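Long-range contact in restriction endonuclease R.BpuJI (Bacillus pumilus, PDB 2VLA), which recognises its cognate DNA sequence through this N-terminal domain and, as a restriction endonuclease, probably cleaves DNA with the rest of the protein: residues I153-V164 / V180-R188. Sequence-based numbering, arbitrary orientation. Where two conformers were deposited one is given.
Sequences IQLSKDDIAYYV and VIEKIIEDR
The ring of Tyr163 lies over Ile184, whose CG1 sits 3.6 Å from the ring centroid, almost on the normal, in a CH-pi contact. This is a knob-into-hole joint between two helices of the DNA-recognition domain: Tyr163 from helix 157-165 fits among Val180, Lys183, Ile184 and Asp187 of helix 177-189, and the axes of residues 157-164 and 180-188 run at 117° to each other. Tyrosine suits the place because its flat face meets a branched aliphatic chain while its OH, at the far end, donates to Asp187 OD2 (2.6 Å), using that oxygen's anti lone pair. Lys183, its chain bent at chi2 (58°), brings NZ back to the other oxygen, Asp187 OD1, so both carboxylate oxygens are engaged. A phenylalanine in place of Tyr163 would probably leave Asp187 OD2 without its buried hydroxyl partner. Beside the ring, Leu155 packs CD2 on Ile184 CD1 and CD1 on Ile181 CD1, and Ile153 CD1 reaches Ile185 CG1 at 3.9 Å, closing an apolar layer to which helix 137-150 adds Val144 on Leu155 and Ala148 on Ile181. Arginine suits the outer margin: the extended Arg188 chain carries its guanidinium past this layer, where NH2 donates to Gln154 O (2.8 Å, 164°) and forms a salt bridge with Asp159. Asp159 also belongs to a capping box with Ser156, and its OD2 takes Ser156 N on one face of the carboxylate and Arg188 NH2 on the other.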
# COMPACT_ATOMS: atom_id res chain seq x y z
N ILE A 153 3.01 -13.57 -21.99
CA ILE A 153 2.72 -12.16 -22.25
C ILE A 153 3.31 -11.29 -21.15
O ILE A 153 3.67 -11.79 -20.07
CB ILE A 153 1.20 -11.87 -22.40
CG1 ILE A 153 0.47 -12.09 -21.07
CG2 ILE A 153 0.60 -12.73 -23.51
CD1 ILE A 153 -0.90 -11.47 -21.03
N GLN A 154 3.45 -10.00 -21.45
CA GLN A 154 3.90 -9.06 -20.46
C GLN A 154 2.88 -7.94 -20.32
O GLN A 154 2.15 -7.65 -21.25
CB GLN A 154 5.26 -8.50 -20.86
CG GLN A 154 6.34 -9.57 -20.90
CD GLN A 154 7.60 -9.10 -21.55
OE1 GLN A 154 7.59 -8.67 -22.70
NE2 GLN A 154 8.70 -9.22 -20.82
N LEU A 155 2.79 -7.39 -19.12
CA LEU A 155 1.77 -6.41 -18.79
C LEU A 155 2.34 -5.02 -18.61
O LEU A 155 3.45 -4.85 -18.10
CB LEU A 155 1.07 -6.81 -17.48
CG LEU A 155 0.45 -8.20 -17.45
CD1 LEU A 155 -0.27 -8.37 -16.16
CD2 LEU A 155 -0.47 -8.35 -18.62
N SER A 156 1.55 -4.04 -18.97
CA SER A 156 1.89 -2.65 -18.74
C SER A 156 1.30 -2.18 -17.43
O SER A 156 0.44 -2.85 -16.83
CB SER A 156 1.33 -1.78 -19.87
OG SER A 156 -0.09 -1.72 -19.77
N LYS A 157 1.73 -1.01 -16.98
CA LYS A 157 1.15 -0.39 -15.81
C LYS A 157 -0.33 -0.13 -16.00
O LYS A 157 -1.11 -0.21 -15.05
CB LYS A 157 1.89 0.91 -15.49
CG LYS A 157 1.29 1.71 -14.35
CD LYS A 157 2.21 2.85 -13.95
CE LYS A 157 2.76 3.58 -15.16
NZ LYS A 157 2.00 4.82 -15.47
N ASP A 158 -0.73 0.24 -17.22
CA ASP A 158 -2.14 0.49 -17.51
C ASP A 158 -2.97 -0.80 -17.42
O ASP A 158 -4.12 -0.76 -16.98
CB ASP A 158 -2.29 1.15 -18.92
CG ASP A 158 -1.80 2.62 -18.97
OD1 ASP A 158 -1.99 3.34 -17.96
OD2 ASP A 158 -1.27 3.04 -20.03
N ASP A 159 -2.39 -1.91 -17.84
CA ASP A 159 -3.06 -3.21 -17.70
C ASP A 159 -3.32 -3.51 -16.23
O ASP A 159 -4.43 -3.88 -15.85
CB ASP A 159 -2.20 -4.32 -18.27
CG ASP A 159 -2.09 -4.29 -19.78
OD1 ASP A 159 -3.05 -3.84 -20.45
OD2 ASP A 159 -1.06 -4.81 -20.31
N ILE A 160 -2.30 -3.32 -15.40
CA ILE A 160 -2.44 -3.60 -13.98
C ILE A 160 -3.42 -2.61 -13.33
O ILE A 160 -4.18 -2.98 -12.42
CB ILE A 160 -1.09 -3.56 -13.27
CG1 ILE A 160 -0.15 -4.64 -13.86
CG2 ILE A 160 -1.26 -3.78 -11.78
CD1 ILE A 160 1.30 -4.49 -13.40
N ALA A 161 -3.46 -1.38 -13.83
CA ALA A 161 -4.40 -0.40 -13.34
C ALA A 161 -5.84 -0.80 -13.62
O ALA A 161 -6.67 -0.82 -12.72
CB ALA A 161 -4.10 0.99 -13.96
N TYR A 162 -6.16 -1.06 -14.89
CA TYR A 162 -7.55 -1.25 -15.30
C TYR A 162 -8.06 -2.60 -14.89
O TYR A 162 -9.19 -2.73 -14.42
CB TYR A 162 -7.67 -1.11 -16.82
CG TYR A 162 -9.09 -1.24 -17.33
CD1 TYR A 162 -9.97 -0.17 -17.28
CD2 TYR A 162 -9.58 -2.47 -17.79
CE1 TYR A 162 -11.28 -0.30 -17.70
CE2 TYR A 162 -10.89 -2.61 -18.21
CZ TYR A 162 -11.74 -1.52 -18.17
OH TYR A 162 -13.04 -1.65 -18.61
N TYR A 163 -7.25 -3.62 -15.12
CA TYR A 163 -7.73 -5.00 -14.95
C TYR A 163 -7.60 -5.51 -13.52
O TYR A 163 -8.28 -6.48 -13.14
CB TYR A 163 -7.02 -5.94 -15.91
CG TYR A 163 -7.33 -5.71 -17.38
CD1 TYR A 163 -8.46 -6.25 -17.96
CD2 TYR A 163 -6.48 -4.95 -18.18
CE1 TYR A 163 -8.75 -6.05 -19.31
CE2 TYR A 163 -6.76 -4.74 -19.52
CZ TYR A 163 -7.88 -5.32 -20.08
OH TYR A 163 -8.13 -5.10 -21.41
N VAL A 164 -6.75 -4.89 -12.71
CA VAL A 164 -6.46 -5.36 -11.35
C VAL A 164 -6.77 -4.30 -10.29
O VAL A 164 -7.77 -4.41 -9.58
CB VAL A 164 -5.02 -5.86 -11.22
CG1 VAL A 164 -4.71 -6.31 -9.79
CG2 VAL A 164 -4.74 -6.95 -12.23
N VAL A 180 -7.91 -12.93 -15.30
CA VAL A 180 -7.45 -11.61 -15.71
C VAL A 180 -6.59 -11.76 -16.95
O VAL A 180 -6.78 -11.05 -17.94
CB VAL A 180 -6.64 -10.95 -14.57
CG1 VAL A 180 -6.02 -9.64 -15.06
CG2 VAL A 180 -7.54 -10.69 -13.37
N ILE A 181 -5.66 -12.70 -16.92
CA ILE A 181 -4.76 -12.91 -18.02
C ILE A 181 -5.51 -13.33 -19.29
O ILE A 181 -5.27 -12.81 -20.37
CB ILE A 181 -3.70 -13.95 -17.65
CG1 ILE A 181 -2.74 -13.38 -16.55
CG2 ILE A 181 -2.94 -14.43 -18.90
CD1 ILE A 181 -2.24 -11.97 -16.81
N GLU A 182 -6.45 -14.23 -19.16
CA GLU A 182 -7.23 -14.67 -20.32
C GLU A 182 -8.03 -13.50 -20.93
O GLU A 182 -8.10 -13.36 -22.16
CB GLU A 182 -8.15 -15.84 -19.94
CG GLU A 182 -7.38 -17.15 -19.72
CD GLU A 182 -8.22 -18.29 -19.11
OE1 GLU A 182 -9.32 -18.03 -18.58
OE2 GLU A 182 -7.76 -19.45 -19.16
N LYS A 183 -8.56 -12.63 -20.08
CA LYS A 183 -9.31 -11.47 -20.55
C LYS A 183 -8.39 -10.47 -21.28
O LYS A 183 -8.76 -9.91 -22.33
CB LYS A 183 -10.02 -10.80 -19.37
CG LYS A 183 -10.72 -9.50 -19.70
CD LYS A 183 -11.77 -9.66 -20.78
CE LYS A 183 -12.53 -8.38 -20.99
NZ LYS A 183 -13.31 -8.38 -22.25
N ILE A 184 -7.20 -10.24 -20.75
CA ILE A 184 -6.25 -9.34 -21.40
C ILE A 184 -5.87 -9.89 -22.77
O ILE A 184 -5.85 -9.17 -23.74
CB ILE A 184 -4.99 -9.10 -20.52
CG1 ILE A 184 -5.38 -8.29 -19.27
CG2 ILE A 184 -3.88 -8.37 -21.33
CD1 ILE A 184 -4.27 -8.09 -18.25
N ILE A 185 -5.65 -11.19 -22.85
CA ILE A 185 -5.29 -11.81 -24.12
C ILE A 185 -6.44 -11.67 -25.14
O ILE A 185 -6.20 -11.34 -26.30
CB ILE A 185 -4.91 -13.29 -23.93
CG1 ILE A 185 -3.55 -13.40 -23.20
CG2 ILE A 185 -4.88 -14.01 -25.29
CD1 ILE A 185 -3.19 -14.84 -22.77
N GLU A 186 -7.67 -11.87 -24.70
CA GLU A 186 -8.82 -11.71 -25.60
C GLU A 186 -8.96 -10.26 -26.06
O GLU A 186 -9.16 -9.99 -27.25
CB GLU A 186 -10.11 -12.17 -24.93
CG GLU A 186 -11.34 -12.05 -25.83
CD GLU A 186 -12.64 -12.27 -25.09
OE1 GLU A 186 -13.00 -13.45 -24.85
OE2 GLU A 186 -13.32 -11.27 -24.77
N ASP A 187 -8.83 -9.33 -25.12
CA ASP A 187 -8.95 -7.93 -25.45
C ASP A 187 -7.89 -7.51 -26.48
O ASP A 187 -8.19 -6.83 -27.46
CB ASP A 187 -8.84 -7.07 -24.19
CG ASP A 187 -10.18 -6.92 -23.47
OD1 ASP A 187 -11.20 -7.50 -23.95
OD2 ASP A 187 -10.21 -6.25 -22.40
N ARG A 188 -6.65 -7.94 -26.26
CA ARG A 188 -5.57 -7.60 -27.19
C ARG A 188 -5.85 -8.17 -28.57
O ARG A 188 -5.52 -7.56 -29.58
CB ARG A 188 -4.23 -8.11 -26.68
CG ARG A 188 -3.71 -7.38 -25.46
CD ARG A 188 -2.37 -7.89 -25.04
NE ARG A 188 -1.87 -7.19 -23.86
CZ ARG A 188 -0.72 -7.44 -23.26
NH1 ARG A 188 0.08 -8.39 -23.73
NH2 ARG A 188 -0.37 -6.76 -22.18
O HOH W 1 2.93 -9.31 -24.22
O HOH W 2 -3.37 -4.94 -22.92